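PDB 6O38: acinetobacter secreted protease CpaA from Acinetobacter nosocomialis M2, which is a secreted zinc metalloprotease, probably cleaving glycoproteins, that pairs with its own chaperone for export by the type II secretion system. Local coordinates for residues 209-220 / 235-246. Numbering follows the deposited sequence.
Sequences PLTEIAFGDGNW and RIIIKSTATWSA
F215 and S240 meet where two parallel strands, 210-215 and 235-240, are about to end. Backbone bonds join them from R235 N to P209 O as far as T241 N to F215 O, the central ones nearly straight (K239 N to I213 O, 174°). On the buried face the F215 ring lies side by side with I238, CE1 being 3.8 Å from I238 CG2, and its CE2 reaches A246 CB at 3.9 Å. I213 CD1 packs on I236 CG2. On the other face E212 and K239, both extended, cross in a salt bridge, OE1 to NZ 3.0 Å, while L210 CD1 rests on I237 CD1. The R235 guanidinium leads away to a salt bridge with E268. Past the strands, D217 grips T243 twice: OD1 takes the backbone N at 2.9 Å, syn but 26° out of the carboxylate plane, and OD2 takes OG1 at 3.0 Å through its syn lone pair. W220, its CG anti to the backbone N (chi1 -179°), sets CD1 3.7 Å from A242 CB and gives W244 O a weak NE1 bond. Strands 183-195 and 266-272 flank the pair within a StcE-like beta-sandwich domain. T243's two neutral donors fix the rotation of the D217 carboxylate and probably favour its ionised form.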
loop_
_atom_site.group_PDB
_atom_site.type_symbol
_atom_site.label_atom_id
_atom_site.label_comp_id
_atom_site.label_asym_id
_atom_site.label_seq_id
_atom_site.Cartn_x
_atom_site.Cartn_y
_atom_site.Cartn_z
ATOM N N PRO A 209 -2.014 -8.857 21.047
ATOM C CA PRO A 209 -1.562 -7.760 20.174
ATOM C C PRO A 209 -2.621 -7.270 19.204
ATOM O O PRO A 209 -2.457 -6.181 18.640
ATOM C CB PRO A 209 -0.367 -8.368 19.424
ATOM C CG PRO A 209 0.021 -9.571 20.203
ATOM C CD PRO A 209 -1.234 -10.085 20.818
ATOM N N LEU A 210 -3.696 -8.025 18.989
ATOM C CA LEU A 210 -4.737 -7.637 18.040
ATOM C C LEU A 210 -6.090 -8.036 18.612
ATOM O O LEU A 210 -6.411 -9.227 18.680
ATOM C CB LEU A 210 -4.508 -8.287 16.675
ATOM C CG LEU A 210 -5.505 -7.923 15.576
ATOM C CD1 LEU A 210 -5.561 -6.415 15.390
ATOM C CD2 LEU A 210 -5.144 -8.616 14.271
ATOM N N THR A 211 -6.879 -7.044 19.017
ATOM C CA THR A 211 -8.229 -7.257 19.520
ATOM C C THR A 211 -9.228 -6.769 18.479
ATOM O O THR A 211 -9.077 -5.669 17.937
ATOM C CB THR A 211 -8.442 -6.524 20.848
ATOM O OG1 THR A 211 -7.357 -6.815 21.737
ATOM C CG2 THR A 211 -9.749 -6.962 21.494
ATOM N N GLU A 212 -10.243 -7.584 18.202
ATOM C CA GLU A 212 -11.228 -7.292 17.165
ATOM C C GLU A 212 -12.609 -7.254 17.809
ATOM O O GLU A 212 -13.096 -8.275 18.305
ATOM C CB GLU A 212 -11.157 -8.332 16.047
ATOM C CG GLU A 212 -12.129 -8.106 14.908
ATOM C CD GLU A 212 -11.869 -9.035 13.736
ATOM O OE1 GLU A 212 -12.780 -9.810 13.373
ATOM O OE2 GLU A 212 -10.748 -8.997 13.185
ATOM N N ILE A 213 -13.234 -6.080 17.798
ATOM C CA ILE A 213 -14.500 -5.835 18.483
ATOM C C ILE A 213 -15.589 -5.678 17.431
ATOM O O ILE A 213 -15.523 -4.776 16.587
ATOM C CB ILE A 213 -14.417 -4.596 19.384
ATOM C CG1 ILE A 213 -13.323 -4.786 20.437
ATOM C CG2 ILE A 213 -15.762 -4.323 20.043
ATOM C CD1 ILE A 213 -12.877 -3.504 21.092
ATOM N N ALA A 214 -16.592 -6.550 17.485
ATOM C CA ALA A 214 -17.649 -6.595 16.484
ATOM C C ALA A 214 -18.930 -5.956 17.006
ATOM O O ALA A 214 -19.343 -6.200 18.143
ATOM C CB ALA A 214 -17.929 -8.036 16.058
ATOM N N PHE A 215 -19.551 -5.134 16.164
ATOM C CA PHE A 215 -20.883 -4.597 16.396
ATOM C C PHE A 215 -21.858 -5.233 15.413
ATOM O O PHE A 215 -21.519 -5.448 14.245
ATOM C CB PHE A 215 -20.909 -3.072 16.234
ATOM C CG PHE A 215 -20.331 -2.317 17.400
ATOM C CD1 PHE A 215 -18.991 -2.436 17.732
ATOM C CD2 PHE A 215 -21.128 -1.466 18.150
ATOM C CE1 PHE A 215 -18.460 -1.732 18.800
ATOM C CE2 PHE A 215 -20.605 -0.761 19.217
ATOM C CZ PHE A 215 -19.269 -0.893 19.542
ATOM N N GLY A 216 -23.066 -5.532 15.884
ATOM C CA GLY A 216 -24.079 -6.095 15.013
ATOM C C GLY A 216 -25.464 -5.895 15.588
ATOM O O GLY A 216 -25.641 -5.311 16.659
ATOM N N ASP A 217 -26.459 -6.379 14.851
ATOM C CA ASP A 217 -27.823 -6.370 15.362
ATOM C C ASP A 217 -27.963 -7.429 16.448
ATOM O O ASP A 217 -27.602 -8.592 16.247
ATOM C CB ASP A 217 -28.822 -6.613 14.232
ATOM C CG ASP A 217 -28.938 -5.427 13.293
ATOM O OD1 ASP A 217 -28.578 -4.303 13.705
ATOM O OD2 ASP A 217 -29.395 -5.617 12.146
ATOM N N GLY A 218 -28.482 -7.023 17.603
ATOM C CA GLY A 218 -28.468 -7.869 18.776
ATOM C C GLY A 218 -27.145 -7.901 19.509
ATOM O O GLY A 218 -27.034 -8.603 20.523
ATOM N N ASN A 219 -26.141 -7.164 19.027
ATOM C CA ASN A 219 -24.825 -7.082 19.665
ATOM C C ASN A 219 -24.312 -5.664 19.406
ATOM O O ASN A 219 -23.629 -5.408 18.411
ATOM C CB ASN A 219 -23.887 -8.145 19.108
ATOM C CG ASN A 219 -22.432 -7.893 19.456
ATOM O OD1 ASN A 219 -22.105 -7.505 20.576
ATOM N ND2 ASN A 219 -21.550 -8.110 18.488
ATOM N N TRP A 220 -24.626 -4.754 20.327
ATOM C CA TRP A 220 -24.518 -3.337 20.010
ATOM C C TRP A 220 -24.606 -2.512 21.284
ATOM O O TRP A 220 -25.388 -2.831 22.183
ATOM C CB TRP A 220 -25.628 -2.922 19.033
ATOM C CG TRP A 220 -25.594 -1.481 18.616
ATOM C CD1 TRP A 220 -24.978 -0.961 17.515
ATOM C CD2 TRP A 220 -26.217 -0.378 19.285
ATOM N NE1 TRP A 220 -25.172 0.398 17.462
ATOM C CE2 TRP A 220 -25.929 0.781 18.537
ATOM C CE3 TRP A 220 -26.986 -0.256 20.447
ATOM C CZ2 TRP A 220 -26.383 2.043 18.912
ATOM C CZ3 TRP A 220 -27.435 0.998 20.818
ATOM C CH2 TRP A 220 -27.134 2.131 20.052
ATOM N N ARG A 235 -3.036 -3.417 18.930
ATOM C CA ARG A 235 -3.994 -2.919 17.955
ATOM C C ARG A 235 -5.407 -3.348 18.316
ATOM O O ARG A 235 -5.627 -4.462 18.800
ATOM C CB ARG A 235 -3.650 -3.400 16.541
ATOM C CG ARG A 235 -2.429 -2.720 15.952
ATOM C CD ARG A 235 -2.275 -3.022 14.474
ATOM N NE ARG A 235 -1.107 -2.353 13.909
ATOM C CZ ARG A 235 -0.943 -2.101 12.614
ATOM N NH1 ARG A 235 -1.876 -2.461 11.744
ATOM N NH2 ARG A 235 0.152 -1.487 12.190
ATOM N N ILE A 236 -6.359 -2.450 18.074
ATOM C CA ILE A 236 -7.779 -2.716 18.265
ATOM C C ILE A 236 -8.494 -2.393 16.962
ATOM O O ILE A 236 -8.403 -1.264 16.464
ATOM C CB ILE A 236 -8.376 -1.897 19.422
ATOM C CG1 ILE A 236 -7.805 -2.362 20.762
ATOM C CG2 ILE A 236 -9.894 -1.995 19.421
ATOM C CD1 ILE A 236 -8.341 -1.589 21.944
ATOM N N ILE A 237 -9.195 -3.379 16.410
ATOM C CA ILE A 237 -10.044 -3.195 15.239
ATOM C C ILE A 237 -11.492 -3.204 15.705
ATOM O O ILE A 237 -11.905 -4.096 16.456
ATOM C CB ILE A 237 -9.796 -4.282 14.178
ATOM C CG1 ILE A 237 -8.363 -4.191 13.649
ATOM C CG2 ILE A 237 -10.792 -4.152 13.036
ATOM C CD1 ILE A 237 -7.995 -5.303 12.692
ATOM N N ILE A 238 -12.258 -2.210 15.266
ATOM C CA ILE A 238 -13.672 -2.089 15.600
ATOM C C ILE A 238 -14.464 -2.204 14.307
ATOM O O ILE A 238 -14.279 -1.400 13.384
ATOM C CB ILE A 238 -13.978 -0.769 16.326
ATOM C CG1 ILE A 238 -13.131 -0.659 17.597
ATOM C CG2 ILE A 238 -15.456 -0.678 16.664
ATOM C CD1 ILE A 238 -13.374 0.604 18.392
ATOM N N LYS A 239 -15.351 -3.197 14.243
ATOM C CA LYS A 239 -16.146 -3.475 13.057
ATOM C C LYS A 239 -17.625 -3.428 13.407
ATOM O O LYS A 239 -18.022 -3.709 14.542
ATOM C CB LYS A 239 -15.831 -4.861 12.477
ATOM C CG LYS A 239 -14.428 -5.057 11.940
ATOM C CD LYS A 239 -14.229 -6.522 11.573
ATOM C CE LYS A 239 -12.800 -6.822 11.155
ATOM N NZ LYS A 239 -12.636 -8.253 10.768
ATOM N N SER A 240 -18.441 -3.066 12.421
ATOM C CA SER A 240 -19.881 -3.015 12.616
ATOM C C SER A 240 -20.600 -3.590 11.408
ATOM O O SER A 240 -20.256 -3.288 10.261
ATOM C CB SER A 240 -20.369 -1.583 12.863
ATOM O OG SER A 240 -21.783 -1.540 12.941
ATOM N N THR A 241 -21.604 -4.422 11.680
ATOM C CA THR A 241 -22.621 -4.786 10.704
ATOM C C THR A 241 -24.007 -4.381 11.185
ATOM O O THR A 241 -25.009 -4.752 10.561
ATOM C CB THR A 241 -22.581 -6.289 10.407
ATOM O OG1 THR A 241 -22.856 -7.024 11.606
ATOM C CG2 THR A 241 -21.213 -6.692 9.870
ATOM N N ALA A 242 -24.083 -3.624 12.278
ATOM C CA ALA A 242 -25.351 -3.228 12.867
ATOM C C ALA A 242 -26.057 -2.191 11.999
ATOM O O ALA A 242 -25.439 -1.456 11.224
ATOM C CB ALA A 242 -25.135 -2.669 14.273
ATOM N N THR A 243 -27.383 -2.143 12.144
ATOM C CA THR A 243 -28.180 -1.172 11.401
ATOM C C THR A 243 -27.936 0.245 11.909
ATOM O O THR A 243 -27.737 1.173 11.118
ATOM C CB THR A 243 -29.664 -1.528 11.503
ATOM O OG1 THR A 243 -29.878 -2.848 10.988
ATOM C CG2 THR A 243 -30.506 -0.536 10.715
ATOM N N TRP A 244 -27.941 0.428 13.224
ATOM C CA TRP A 244 -27.872 1.750 13.829
ATOM C C TRP A 244 -26.434 2.099 14.184
ATOM O O TRP A 244 -25.680 1.255 14.679
ATOM C CB TRP A 244 -28.758 1.822 15.073
ATOM C CG TRP A 244 -30.189 1.526 14.764
ATOM C CD1 TRP A 244 -30.844 0.347 14.961
ATOM C CD2 TRP A 244 -31.134 2.415 14.159
ATOM N NE1 TRP A 244 -32.145 0.451 14.535
ATOM C CE2 TRP A 244 -32.349 1.712 14.036
ATOM C CE3 TRP A 244 -31.075 3.741 13.717
ATOM C CZ2 TRP A 244 -33.494 2.290 13.491
ATOM C CZ3 TRP A 244 -32.211 4.312 13.176
ATOM C CH2 TRP A 244 -33.405 3.588 13.068
ATOM N N SER A 245 -26.062 3.348 13.920
ATOM C CA SER A 245 -24.701 3.804 14.142
ATOM C C SER A 245 -24.353 3.808 15.629
ATOM O O SER A 245 -25.221 3.807 16.506
ATOM C CB SER A 245 -24.506 5.206 13.564
ATOM O OG SER A 245 -24.806 5.234 12.180
ATOM N N ALA A 246 -23.050 3.816 15.900
ATOM C CA ALA A 246 -22.526 3.955 17.248
ATOM C C ALA A 246 -21.329 4.892 17.194
ATOM O O ALA A 246 -20.761 5.143 16.129
ATOM C CB ALA A 246 -22.130 2.602 17.854
HETATM O O HOH W 1 -25.557 -7.711 11.937
#